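Sensor protein (Vibrio parahaemolyticus, PDB 3I9Y) probably transfers phosphate from ATP to a protein histidine as a TMAO-responsive two-component kinase, of which this chain is the sensor domain. Local coordinates at residues 77-82 / 250-255; 103-108 / 176-181; 7-12 / 262-267; 20-25 / 39-44. All coordinates share one frame; numbering follows the deposited sequence.

Contact 1: 77-82 / 250-255; sequences INNLAE and MQKTLE
Asn79 and Thr253 form the polar part of this contact. The amide of Asn79 leaves its helix with CG anti to the backbone N (chi1 167°) and meets the threonine side chain at about a right angle, bringing OD1 to 2.8 Å from Thr253 OG1. That hydroxyl carries one proton but has two acceptors within reach, Asn79 OD1 and Leu249 O, the carbonyl one turn earlier on its own helix. The other branch of the amide is committed as well: the bond from Asn79 ND2 to Leu249 O helps to set the rotation of the amide, with OD1 left beside the hydroxyl.

Apolar contacts are sparse by comparison. Leu80 CD2 comes no nearer than 4.4 Å to Thr253 CG2, and the leucine continues onto Val23 and Leu46. At the outer margin, Asn79 ND2 lies 4.0 Å from Lys252 CB, beyond which the lysine chain bends off toward the surface.

The axes of the two segments pass 9.9 Å apart at 156°. A polar layer between two nearly antiparallel helices belongs here to the helical-bundle architecture of the TorS sensor domain.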
loop_
_atom_site.group_PDB
_atom_site.type_symbol
_atom_site.label_atom_id
_atom_site.label_comp_id
_atom_site.label_asym_id
_atom_site.label_seq_id
_atom_site.Cartn_x
_atom_site.Cartn_y
_atom_site.Cartn_z
ATOM N N ILE A 77 14.331 2.149 -16.212
ATOM C CA ILE A 77 14.958 1.378 -15.168
ATOM C C ILE A 77 14.628 2.045 -13.795
ATOM O O ILE A 77 14.255 1.310 -12.911
ATOM C CB ILE A 77 16.550 1.304 -15.329
ATOM C CG1 ILE A 77 16.805 0.621 -16.703
ATOM C CG2 ILE A 77 17.303 0.731 -13.993
ATOM C CD1 ILE A 77 18.337 0.365 -17.172
ATOM N N ASN A 78 14.749 3.376 -13.613
ATOM C CA ASN A 78 14.445 4.007 -12.308
ATOM C C ASN A 78 12.978 3.867 -11.904
ATOM O O ASN A 78 12.717 3.778 -10.730
ATOM C CB ASN A 78 14.786 5.481 -12.347
ATOM C CG ASN A 78 16.387 5.651 -12.455
ATOM O OD1 ASN A 78 17.132 4.806 -11.959
ATOM N ND2 ASN A 78 16.847 6.708 -13.153
ATOM N N ASN A 79 12.056 3.900 -12.866
ATOM C CA ASN A 79 10.644 3.806 -12.613
ATOM C C ASN A 79 10.341 2.375 -12.119
ATOM O O ASN A 79 9.667 2.227 -11.096
ATOM C CB ASN A 79 9.873 4.052 -13.881
ATOM C CG ASN A 79 8.426 3.667 -13.738
ATOM O OD1 ASN A 79 8.024 2.569 -14.096
ATOM N ND2 ASN A 79 7.640 4.594 -13.184
ATOM N N LEU A 80 10.907 1.369 -12.734
ATOM C CA LEU A 80 10.698 0.039 -12.302
ATOM C C LEU A 80 11.387 -0.235 -10.916
ATOM O O LEU A 80 10.771 -1.027 -10.108
ATOM C CB LEU A 80 11.164 -1.087 -13.267
ATOM C CG LEU A 80 10.401 -0.953 -14.663
ATOM C CD1 LEU A 80 11.088 -1.951 -15.766
ATOM C CD2 LEU A 80 9.012 -1.506 -14.648
ATOM N N ALA A 81 12.546 0.372 -10.593
ATOM C CA ALA A 81 13.211 0.021 -9.337
ATOM C C ALA A 81 12.306 0.757 -8.330
ATOM O O ALA A 81 12.134 0.185 -7.324
ATOM C CB ALA A 81 14.641 0.794 -9.129
ATOM N N GLU A 82 11.770 1.946 -8.590
ATOM C CA GLU A 82 11.023 2.584 -7.578
ATOM C C GLU A 82 9.669 1.820 -7.242
ATOM O O GLU A 82 9.301 1.693 -6.056
ATOM C CB GLU A 82 10.729 4.017 -7.931
ATOM C CG GLU A 82 9.969 4.703 -6.901
ATOM C CD GLU A 82 9.911 6.226 -7.148
ATOM O OE1 GLU A 82 10.656 6.771 -8.037
ATOM O OE2 GLU A 82 9.139 6.887 -6.415
ATOM N N MET A 250 2.700 3.727 -11.831
ATOM C CA MET A 250 2.307 2.834 -12.885
ATOM C C MET A 250 1.845 3.630 -14.137
ATOM O O MET A 250 2.076 3.159 -15.228
ATOM C CB MET A 250 1.225 1.830 -12.483
ATOM C CG MET A 250 1.979 0.850 -11.548
ATOM S SD MET A 250 0.791 -0.161 -10.761
ATOM C CE MET A 250 0.189 -1.226 -11.964
ATOM N N GLN A 251 1.243 4.720 -13.956
ATOM C CA GLN A 251 0.805 5.573 -15.049
ATOM C C GLN A 251 2.102 6.034 -15.789
ATOM O O GLN A 251 2.196 5.958 -17.021
ATOM C CB GLN A 251 0.080 6.828 -14.473
ATOM C CG GLN A 251 -0.289 7.870 -15.566
ATOM C CD GLN A 251 -1.098 7.113 -16.727
ATOM O OE1 GLN A 251 -2.035 6.243 -16.399
ATOM N NE2 GLN A 251 -0.737 7.416 -18.090
ATOM N N LYS A 252 3.116 6.414 -15.030
ATOM C CA LYS A 252 4.383 6.880 -15.585
ATOM C C LYS A 252 5.038 5.706 -16.319
ATOM O O LYS A 252 5.597 5.873 -17.361
ATOM C CB LYS A 252 5.217 7.439 -14.480
ATOM C CG LYS A 252 6.186 8.393 -14.888
ATOM C CD LYS A 252 5.542 9.864 -14.912
ATOM C CE LYS A 252 6.520 10.942 -15.690
ATOM N NZ LYS A 252 7.043 12.264 -14.816
ATOM N N THR A 253 4.892 4.491 -15.882
ATOM C CA THR A 253 5.473 3.377 -16.614
ATOM C C THR A 253 4.896 3.317 -18.066
ATOM O O THR A 253 5.683 2.990 -19.031
ATOM C CB THR A 253 5.053 2.004 -16.045
ATOM O OG1 THR A 253 5.339 1.979 -14.616
ATOM C CG2 THR A 253 5.871 0.864 -16.695
ATOM N N LEU A 254 3.590 3.524 -18.219
ATOM C CA LEU A 254 2.959 3.406 -19.603
ATOM C C LEU A 254 3.548 4.577 -20.407
ATOM O O LEU A 254 3.906 4.348 -21.539
ATOM C CB LEU A 254 1.411 3.714 -19.632
ATOM C CG LEU A 254 0.725 2.828 -18.632
ATOM C CD1 LEU A 254 -0.896 3.187 -18.430
ATOM C CD2 LEU A 254 0.984 1.381 -19.099
ATOM N N GLU A 255 3.568 5.783 -19.881
ATOM C CA GLU A 255 4.128 6.875 -20.667
ATOM C C GLU A 255 5.609 6.697 -20.970
ATOM O O GLU A 255 6.112 7.194 -22.006
ATOM C CB GLU A 255 4.089 8.186 -19.900
ATOM C CG GLU A 255 2.614 8.425 -19.541
ATOM C CD GLU A 255 2.522 9.549 -18.374
ATOM O OE1 GLU A 255 3.619 9.981 -17.885
ATOM O OE2 GLU A 255 1.410 9.997 -17.992
#

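Contact 2: 103-108 / 176-181; sequences EMRLLS and QIEEAR
Met104 and Ile177 point at each other across the gap between helices 63-114 and 158-180, and their side chains form the tight part of the contact. The touching atom on the isoleucine is CD1, at the end of its longer branch. It rests against the flank of the methionine, 3.6 Å from Met104 CB. The sulfur is modelled nearer still, with Met104 SD 3.1 Å from Ile177 CD1, a separation too short for comfortable packing, and the whole end of the methionine is doubtful in detail. Both side chains are buried: Phe196 packs on Ile177, and Val232 on Met104. One turn further on, the buried Ser108 OG donates to Met104 O at 2.9 Å, on the opposite face of the carbonyl plane from the helical bond of Ser108 N, so that two donors grip one oxygen.

The surroundings are those of one of the two stacked four-helix bundles of the TorS sensor domain, with helix 186-208 backing Ile177 and helix 213-228 lying against Leu107 and Ser108.

Toward the partly exposed side the contact loosens. Arg105 CD stays 4.3 Å from Glu178 OE2, and the charged groups are farther apart, with Arg105 NE 5.6 Å from the same oxygen. Each has a closer partner. Arg105 pairs with Glu102 on its own helix, while Glu178 OE1 receives Arg181 NH1 at 2.9 Å in a salt bridge that lies close to the guanidinium plane. Arg181 NH2 also forms a salt bridge with Asp98, earlier on helix 63-114, between one and two turns before Met104.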
loop_
_atom_site.group_PDB
_atom_site.type_symbol
_atom_site.label_atom_id
_atom_site.label_comp_id
_atom_site.label_asym_id
_atom_site.label_seq_id
_atom_site.Cartn_x
_atom_site.Cartn_y
_atom_site.Cartn_z
ATOM N N GLU A 103 -4.934 -7.146 17.204
ATOM C CA GLU A 103 -4.752 -6.927 18.662
ATOM C C GLU A 103 -5.893 -6.063 19.224
ATOM O O GLU A 103 -6.348 -6.213 20.380
ATOM C CB GLU A 103 -3.509 -6.056 19.004
ATOM C CG GLU A 103 -2.242 -6.766 18.414
ATOM C CD GLU A 103 -0.932 -5.912 18.559
ATOM O OE1 GLU A 103 0.093 -6.558 18.285
ATOM O OE2 GLU A 103 -0.888 -4.696 18.899
ATOM N N MET A 104 -6.283 -5.082 18.424
ATOM C CA MET A 104 -7.356 -4.166 18.866
ATOM C C MET A 104 -8.724 -4.926 18.965
ATOM O O MET A 104 -9.589 -4.536 19.882
ATOM C CB MET A 104 -7.515 -2.966 17.929
ATOM C CG MET A 104 -6.255 -2.097 18.172
ATOM S SD MET A 104 -6.522 -0.581 17.077
ATOM C CE MET A 104 -5.661 -1.098 16.359
ATOM N N ARG A 105 -8.996 -5.847 18.019
ATOM C CA ARG A 105 -10.270 -6.598 18.060
ATOM C C ARG A 105 -10.181 -7.483 19.396
ATOM O O ARG A 105 -11.225 -7.585 20.151
ATOM C CB ARG A 105 -10.432 -7.625 16.880
ATOM C CG ARG A 105 -11.857 -8.407 16.952
ATOM C CD ARG A 105 -11.762 -9.380 15.611
ATOM N NE ARG A 105 -10.788 -10.447 16.017
ATOM C CZ ARG A 105 -11.067 -11.395 16.930
ATOM N NH1 ARG A 105 -12.261 -11.394 17.509
ATOM N NH2 ARG A 105 -10.228 -12.336 17.360
ATOM N N LEU A 106 -9.066 -8.156 19.692
ATOM C CA LEU A 106 -9.087 -8.976 20.909
ATOM C C LEU A 106 -9.307 -8.110 22.221
ATOM O O LEU A 106 -9.896 -8.565 23.173
ATOM C CB LEU A 106 -7.682 -9.689 21.144
ATOM C CG LEU A 106 -7.536 -10.668 19.958
ATOM C CD1 LEU A 106 -6.124 -11.270 19.998
ATOM C CD2 LEU A 106 -8.397 -11.853 20.379
ATOM N N LEU A 107 -8.618 -6.968 22.336
ATOM C CA LEU A 107 -8.750 -6.116 23.519
ATOM C C LEU A 107 -10.227 -5.666 23.574
ATOM O O LEU A 107 -10.767 -5.583 24.629
ATOM C CB LEU A 107 -7.884 -4.772 23.387
ATOM C CG LEU A 107 -6.429 -5.194 23.476
ATOM C CD1 LEU A 107 -5.765 -3.970 22.914
ATOM C CD2 LEU A 107 -5.936 -5.534 24.901
ATOM N N SER A 108 -10.833 -5.278 22.480
ATOM C CA SER A 108 -12.258 -4.842 22.489
ATOM C C SER A 108 -13.248 -5.918 22.995
ATOM O O SER A 108 -14.216 -5.618 23.700
ATOM C CB SER A 108 -12.776 -4.507 21.058
ATOM O OG SER A 108 -12.039 -3.279 20.682
ATOM N N GLN A 176 -15.511 1.179 14.060
ATOM C CA GLN A 176 -14.682 2.301 13.492
ATOM C C GLN A 176 -13.340 1.768 12.949
ATOM O O GLN A 176 -12.949 2.095 11.848
ATOM C CB GLN A 176 -14.291 3.406 14.576
ATOM C CG GLN A 176 -15.615 4.166 14.949
ATOM C CD GLN A 176 -15.321 5.100 16.078
ATOM O OE1 GLN A 176 -14.664 4.766 17.091
ATOM N NE2 GLN A 176 -15.714 6.310 15.875
ATOM N N ILE A 177 -12.639 0.943 13.754
ATOM C CA ILE A 177 -11.355 0.411 13.322
ATOM C C ILE A 177 -11.619 -0.509 12.091
ATOM O O ILE A 177 -10.897 -0.327 11.142
ATOM C CB ILE A 177 -10.781 -0.425 14.427
ATOM C CG1 ILE A 177 -10.300 0.593 15.497
ATOM C CG2 ILE A 177 -9.415 -0.995 13.910
ATOM C CD1 ILE A 177 -9.611 -0.319 16.730
ATOM N N GLU A 178 -12.638 -1.444 12.061
ATOM C CA GLU A 178 -12.875 -2.292 10.869
ATOM C C GLU A 178 -13.188 -1.375 9.682
ATOM O O GLU A 178 -12.736 -1.648 8.532
ATOM C CB GLU A 178 -14.171 -3.252 11.080
ATOM C CG GLU A 178 -13.799 -4.195 12.263
ATOM C CD GLU A 178 -12.931 -5.385 11.877
ATOM O OE1 GLU A 178 -12.528 -5.457 10.703
ATOM O OE2 GLU A 178 -12.693 -6.228 12.786
ATOM N N GLU A 179 -13.934 -0.244 9.889
ATOM C CA GLU A 179 -14.289 0.539 8.717
ATOM C C GLU A 179 -12.986 1.291 8.166
ATOM O O GLU A 179 -12.764 1.412 6.935
ATOM C CB GLU A 179 -15.253 1.653 9.151
ATOM C CG GLU A 179 -15.383 2.514 7.961
ATOM C CD GLU A 179 -16.462 3.536 8.041
ATOM O OE1 GLU A 179 -16.631 4.085 9.147
ATOM O OE2 GLU A 179 -17.121 3.881 6.938
ATOM N N ALA A 180 -12.222 1.911 9.110
ATOM C CA ALA A 180 -11.054 2.654 8.790
ATOM C C ALA A 180 -10.059 1.840 7.898
ATOM O O ALA A 180 -9.616 2.429 6.921
ATOM C CB ALA A 180 -10.283 3.181 10.018
ATOM N N ARG A 181 -9.861 0.502 8.050
ATOM C CA ARG A 181 -8.820 -0.080 7.237
ATOM C C ARG A 181 -9.338 -0.369 5.865
ATOM O O ARG A 181 -8.594 -0.929 5.034
ATOM C CB ARG A 181 -8.332 -1.304 7.924
ATOM C CG ARG A 181 -9.430 -2.244 7.819
ATOM C CD ARG A 181 -9.512 -3.226 8.896
ATOM N NE ARG A 181 -8.781 -4.411 8.629
ATOM C CZ ARG A 181 -8.980 -5.658 8.993
ATOM N NH1 ARG A 181 -9.928 -6.250 9.648
ATOM N NH2 ARG A 181 -7.782 -6.370 9.110
#

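Contact 3: 7-12 / 262-267; sequences IEARQV and STVNKL
Ala9 and Val264 mark the closest backbone approach, their CA atoms 6.6 Å apart on two helices that run in opposite directions. These are the first and last modelled helices of the sensor domain, 5-27 and 232-267, and they meet in one of its two stacked four-helix bundles, at the end where the chain enters and leaves. In a transmembrane receptor of this kind that end probably faces the membrane, which would make this pairing the one nearest the two segments that cross it.

Packing here is wholly apolar and involves three small side chains. Val264 does most of the work, using its two methyl branches for two different partners. One branch, CG1, reaches Val12, whose own CG1 stands anti to the backbone N (chi1 172°) and meets it at 4.1 Å; the two valine side chains pass alongside, running opposite ways, instead of meeting head on. The second branch is pressed into Ala9. Because Ala9 and Val12 lie three residues apart, they present neighbouring positions on one side of their helix, and a single valine can lean on both.

Larger residues close the bundle around this site. Glu8 packs on Leu56 and His52 of helix 32-58, while Leu267 rests on Leu65 and Leu69 of helix 63-114. For Val264, a chi1 of -17° is far from a staggered value, which may mean strain or an imperfectly fitted side chain. In its tightest pair, Val264 CG2 is only 3.5 Å from Ala9 CB, shorter than ordinary contact between two methyl carbons.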
loop_
_atom_site.group_PDB
_atom_site.type_symbol
_atom_site.label_atom_id
_atom_site.label_comp_id
_atom_site.label_asym_id
_atom_site.label_seq_id
_atom_site.Cartn_x
_atom_site.Cartn_y
_atom_site.Cartn_z
ATOM N N ILE A 7 14.376 -5.892 -36.753
ATOM C CA ILE A 7 14.312 -7.118 -36.036
ATOM C C ILE A 7 14.423 -6.801 -34.445
ATOM O O ILE A 7 13.638 -7.378 -33.651
ATOM C CB ILE A 7 15.383 -8.081 -36.436
ATOM C CG1 ILE A 7 14.963 -8.793 -37.753
ATOM C CG2 ILE A 7 15.756 -9.029 -35.264
ATOM C CD1 ILE A 7 16.013 -9.753 -38.312
ATOM N N GLU A 8 15.412 -5.988 -34.062
ATOM C CA GLU A 8 15.590 -5.507 -32.689
ATOM C C GLU A 8 14.402 -4.682 -32.259
ATOM O O GLU A 8 13.960 -4.950 -31.166
ATOM C CB GLU A 8 16.887 -4.669 -32.502
ATOM C CG GLU A 8 18.163 -5.466 -32.699
ATOM C CD GLU A 8 18.176 -6.816 -31.980
ATOM O OE1 GLU A 8 17.899 -6.843 -30.752
ATOM O OE2 GLU A 8 18.512 -7.909 -32.534
ATOM N N ALA A 9 13.814 -3.779 -33.076
ATOM C CA ALA A 9 12.722 -2.955 -32.631
ATOM C C ALA A 9 11.432 -3.735 -32.306
ATOM O O ALA A 9 10.659 -3.340 -31.384
ATOM C CB ALA A 9 12.328 -1.754 -33.664
ATOM N N ARG A 10 11.170 -4.803 -33.077
ATOM C CA ARG A 10 9.937 -5.571 -32.892
ATOM C C ARG A 10 10.098 -6.265 -31.474
ATOM O O ARG A 10 9.133 -6.369 -30.790
ATOM C CB ARG A 10 9.875 -6.632 -33.976
ATOM C CG ARG A 10 9.474 -6.086 -35.346
ATOM C CD ARG A 10 9.528 -7.277 -36.486
ATOM N NE ARG A 10 8.393 -8.168 -36.157
ATOM C CZ ARG A 10 8.496 -9.358 -35.555
ATOM N NH1 ARG A 10 9.726 -9.856 -35.231
ATOM N NH2 ARG A 10 7.339 -10.030 -35.259
ATOM N N GLN A 11 11.264 -6.873 -31.185
ATOM C CA GLN A 11 11.513 -7.496 -29.922
ATOM C C GLN A 11 11.407 -6.422 -28.748
ATOM O O GLN A 11 10.801 -6.687 -27.717
ATOM C CB GLN A 11 12.797 -8.168 -29.958
ATOM C CG GLN A 11 12.582 -9.518 -30.720
ATOM C CD GLN A 11 13.938 -10.208 -31.003
ATOM O OE1 GLN A 11 14.728 -9.737 -31.950
ATOM N NE2 GLN A 11 14.253 -11.277 -30.268
ATOM N N VAL A 12 11.977 -5.243 -28.927
ATOM C CA VAL A 12 11.851 -4.228 -27.893
ATOM C C VAL A 12 10.335 -3.927 -27.670
ATOM O O VAL A 12 9.827 -3.739 -26.475
ATOM C CB VAL A 12 12.563 -2.858 -28.331
ATOM C CG1 VAL A 12 12.265 -1.720 -27.334
ATOM C CG2 VAL A 12 14.088 -3.147 -28.335
ATOM N N SER A 262 8.807 5.152 -29.100
ATOM C CA SER A 262 8.705 6.205 -30.075
ATOM C C SER A 262 10.099 6.650 -30.470
ATOM O O SER A 262 10.356 6.945 -31.626
ATOM C CB SER A 262 7.907 7.306 -29.536
ATOM O OG SER A 262 8.544 8.451 -29.980
ATOM N N THR A 263 11.086 6.590 -29.573
ATOM C CA THR A 263 12.490 6.908 -29.963
ATOM C C THR A 263 13.042 5.709 -30.757
ATOM O O THR A 263 13.811 5.895 -31.746
ATOM C CB THR A 263 13.332 7.085 -28.734
ATOM O OG1 THR A 263 12.919 8.285 -28.043
ATOM C CG2 THR A 263 14.831 7.218 -28.999
ATOM N N VAL A 264 12.713 4.448 -30.387
ATOM C CA VAL A 264 13.315 3.426 -31.213
ATOM C C VAL A 264 12.598 3.478 -32.636
ATOM O O VAL A 264 13.220 3.155 -33.563
ATOM C CB VAL A 264 13.315 1.901 -30.671
ATOM C CG1 VAL A 264 13.037 1.854 -29.230
ATOM C CG2 VAL A 264 12.451 1.000 -31.523
ATOM N N ASN A 265 11.359 3.809 -32.778
ATOM C CA ASN A 265 10.899 3.884 -34.123
ATOM C C ASN A 265 11.650 4.995 -34.906
ATOM O O ASN A 265 11.811 4.861 -36.098
ATOM C CB ASN A 265 9.448 4.216 -34.177
ATOM C CG ASN A 265 8.601 3.005 -33.833
ATOM O OD1 ASN A 265 9.040 1.846 -34.059
ATOM N ND2 ASN A 265 7.385 3.216 -33.305
ATOM N N LYS A 266 12.066 6.092 -34.265
ATOM C CA LYS A 266 12.774 7.100 -35.002
ATOM C C LYS A 266 14.073 6.538 -35.377
ATOM O O LYS A 266 14.542 6.900 -36.460
ATOM C CB LYS A 266 12.973 8.422 -34.193
ATOM C CG LYS A 266 11.662 9.113 -33.966
ATOM C CD LYS A 266 11.875 10.500 -33.224
ATOM C CE LYS A 266 10.613 11.050 -32.488
ATOM N NZ LYS A 266 10.998 11.604 -31.042
ATOM N N LEU A 267 14.730 5.718 -34.539
ATOM C CA LEU A 267 16.006 5.154 -34.941
ATOM C C LEU A 267 15.852 4.219 -36.137
ATOM O O LEU A 267 16.787 4.106 -36.924
ATOM C CB LEU A 267 16.748 4.337 -33.875
ATOM C CG LEU A 267 17.217 5.200 -32.665
ATOM C CD1 LEU A 267 17.398 4.459 -31.316
ATOM C CD2 LEU A 267 18.566 5.766 -32.990
#

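Contact 4: 20-25 / 39-44; sequences ISSVQM and GRVLFE
Leu42 turns CG anti to the backbone N (chi1 176°), and the second torsion of 69° then directs CD1 at Ser22, whose hydroxyl lies anti to its own carbonyl carbon. The leucine methyl therefore meets the serine at its carbon: Leu42 CD1 is 3.6 Å from Ser22 CB, and Leu42 CB follows at 3.9 Å from the same atom. A small residue at this position lets the backbones come close, with Ser22 CA and Leu42 CA 5.5 Å apart and the axes of the two segments 9.2 Å apart at 163°, almost antiparallel.

The serine oxygen is turned to the other side of this pairing. Ser22 OG touches Val41 CG2 at 3.7 Å, a plain van der Waals approach. Gln45 OE1 and Arg18 O both lie within hydrogen-bonding reach of Ser22 OG, whose one proton can serve only one of them at a time. The buried hydroxyl thus has polar partners on its own helix and on the facing one, even though its direct neighbours across the contact are aliphatic carbons.

Val23 completes the apolar patch. Its side chain starts out away from the partner helix, yet CG2 still reaches Leu42 CD1 at 4.1 Å, so the leucine methyl is shared between two consecutive residues.

Helices 5-27 and 32-58 form an up-down hairpin joined by a short turn, the opening pair of a four-helix bundle. Leu42 packs further on Ile19 and Leu26 of helix 5-27. Val23 faces the remaining two helices of the bundle, touching Leu80 and Leu83 of helix 63-114 and Met250 of helix 232-267.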
loop_
_atom_site.group_PDB
_atom_site.type_symbol
_atom_site.label_atom_id
_atom_site.label_comp_id
_atom_site.label_asym_id
_atom_site.label_seq_id
_atom_site.Cartn_x
_atom_site.Cartn_y
_atom_site.Cartn_z
ATOM N N ILE A 20 4.915 -4.325 -19.254
ATOM C CA ILE A 20 3.771 -3.625 -18.761
ATOM C C ILE A 20 2.768 -4.635 -18.041
ATOM O O ILE A 20 2.278 -4.279 -16.957
ATOM C CB ILE A 20 3.061 -2.794 -19.851
ATOM C CG1 ILE A 20 3.823 -1.450 -20.004
ATOM C CG2 ILE A 20 1.598 -2.314 -19.400
ATOM C CD1 ILE A 20 3.525 -0.897 -21.549
ATOM N N SER A 21 2.503 -5.834 -18.609
ATOM C CA SER A 21 1.730 -6.837 -17.867
ATOM C C SER A 21 2.468 -7.331 -16.603
ATOM O O SER A 21 1.767 -7.456 -15.609
ATOM C CB SER A 21 1.433 -8.142 -18.665
ATOM O OG SER A 21 0.618 -7.493 -19.658
ATOM N N SER A 22 3.772 -7.679 -16.650
ATOM C CA SER A 22 4.445 -8.055 -15.436
ATOM C C SER A 22 4.342 -6.933 -14.371
ATOM O O SER A 22 4.281 -7.273 -13.182
ATOM C CB SER A 22 5.936 -8.399 -15.653
ATOM O OG SER A 22 5.911 -9.458 -16.576
ATOM N N VAL A 23 4.282 -5.670 -14.708
ATOM C CA VAL A 23 4.148 -4.637 -13.713
ATOM C C VAL A 23 2.678 -4.789 -13.020
ATOM O O VAL A 23 2.540 -4.527 -11.757
ATOM C CB VAL A 23 4.300 -3.211 -14.301
ATOM C CG1 VAL A 23 3.673 -2.183 -13.391
ATOM C CG2 VAL A 23 5.833 -2.768 -14.395
ATOM N N GLN A 24 1.629 -5.107 -13.826
ATOM C CA GLN A 24 0.325 -5.279 -13.236
ATOM C C GLN A 24 0.343 -6.529 -12.398
ATOM O O GLN A 24 -0.236 -6.454 -11.334
ATOM C CB GLN A 24 -0.849 -5.328 -14.238
ATOM C CG GLN A 24 -0.691 -4.285 -15.215
ATOM C CD GLN A 24 -1.783 -4.357 -16.352
ATOM O OE1 GLN A 24 -2.408 -3.309 -16.658
ATOM N NE2 GLN A 24 -2.019 -5.585 -16.971
ATOM N N MET A 25 1.078 -7.590 -12.810
ATOM C CA MET A 25 1.161 -8.740 -11.988
ATOM C C MET A 25 1.794 -8.363 -10.592
ATOM O O MET A 25 1.361 -8.817 -9.461
ATOM C CB MET A 25 1.998 -9.804 -12.587
ATOM C CG MET A 25 1.361 -10.616 -13.667
ATOM S SD MET A 25 -0.386 -11.328 -13.337
ATOM C CE MET A 25 -0.024 -12.263 -11.831
ATOM N N GLY A 39 8.515 -10.348 -9.424
ATOM C CA GLY A 39 9.653 -9.451 -9.593
ATOM C C GLY A 39 10.722 -10.171 -10.394
ATOM O O GLY A 39 11.538 -9.516 -11.066
ATOM N N ARG A 40 10.802 -11.463 -10.244
ATOM C CA ARG A 40 11.822 -12.297 -10.924
ATOM C C ARG A 40 11.327 -12.261 -12.428
ATOM O O ARG A 40 12.136 -12.044 -13.383
ATOM C CB ARG A 40 11.753 -13.746 -10.517
ATOM C CG ARG A 40 12.702 -14.705 -11.329
ATOM C CD ARG A 40 12.494 -16.273 -10.916
ATOM N NE ARG A 40 11.179 -16.753 -11.411
ATOM C CZ ARG A 40 10.957 -16.838 -12.715
ATOM N NH1 ARG A 40 11.952 -16.462 -13.545
ATOM N NH2 ARG A 40 9.826 -17.314 -13.214
ATOM N N VAL A 41 10.031 -12.467 -12.684
ATOM C CA VAL A 41 9.815 -12.407 -14.071
ATOM C C VAL A 41 10.114 -10.979 -14.812
ATOM O O VAL A 41 10.596 -10.971 -15.959
ATOM C CB VAL A 41 8.553 -13.040 -14.570
ATOM C CG1 VAL A 41 8.278 -14.425 -13.878
ATOM C CG2 VAL A 41 7.563 -12.232 -14.735
ATOM N N LEU A 42 9.819 -9.897 -14.157
ATOM C CA LEU A 42 9.907 -8.618 -14.660
ATOM C C LEU A 42 11.407 -8.307 -14.881
ATOM O O LEU A 42 11.789 -7.766 -15.884
ATOM C CB LEU A 42 9.270 -7.708 -13.682
ATOM C CG LEU A 42 9.286 -6.251 -13.917
ATOM C CD1 LEU A 42 8.419 -5.896 -15.080
ATOM C CD2 LEU A 42 8.350 -5.778 -12.728
ATOM N N PHE A 43 12.268 -8.758 -14.002
ATOM C CA PHE A 43 13.699 -8.544 -14.176
ATOM C C PHE A 43 14.206 -9.369 -15.349
ATOM O O PHE A 43 15.044 -8.874 -16.081
ATOM C CB PHE A 43 14.394 -9.014 -13.008
ATOM C CG PHE A 43 15.905 -8.945 -13.107
ATOM C CD1 PHE A 43 16.556 -7.704 -12.849
ATOM C CD2 PHE A 43 16.653 -10.087 -13.383
ATOM C CE1 PHE A 43 18.035 -7.539 -12.843
ATOM C CE2 PHE A 43 18.127 -9.999 -13.424
ATOM C CZ PHE A 43 18.811 -8.705 -13.142
ATOM N N GLU A 44 13.711 -10.605 -15.571
ATOM C CA GLU A 44 14.246 -11.323 -16.711
ATOM C C GLU A 44 13.864 -10.579 -18.070
ATOM O O GLU A 44 14.642 -10.545 -19.021
ATOM C CB GLU A 44 13.588 -12.620 -16.897
ATOM C CG GLU A 44 14.339 -13.664 -16.237
ATOM C CD GLU A 44 13.709 -15.070 -16.626
ATOM O OE1 GLU A 44 12.837 -15.561 -15.818
ATOM O OE2 GLU A 44 14.008 -15.657 -17.759
#

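Overall arrangement
Contacts 1, 3 and 4 belong to one bundle and contact 2 to the other, on the opposite side of the chain's centre, about 35 Å from contact 1 between centres. Helix 63-114 serves contacts 1 and 2, and helix 232-267 also runs from one bundle to the other. Contact 3 shares helix 232-267 with contact 1 and helix 5-27 with contact 4. Contacts 1 and 4 touch directly. Contacts 3 and 4 are buried; contacts 1 and 2 are only partly so. The chemistry follows place: purely apolar near the chain ends, a buried polar cluster in contact 1, aliphatic carbons against serine in contact 4, and an apolar pair bordered by charges in contact 2.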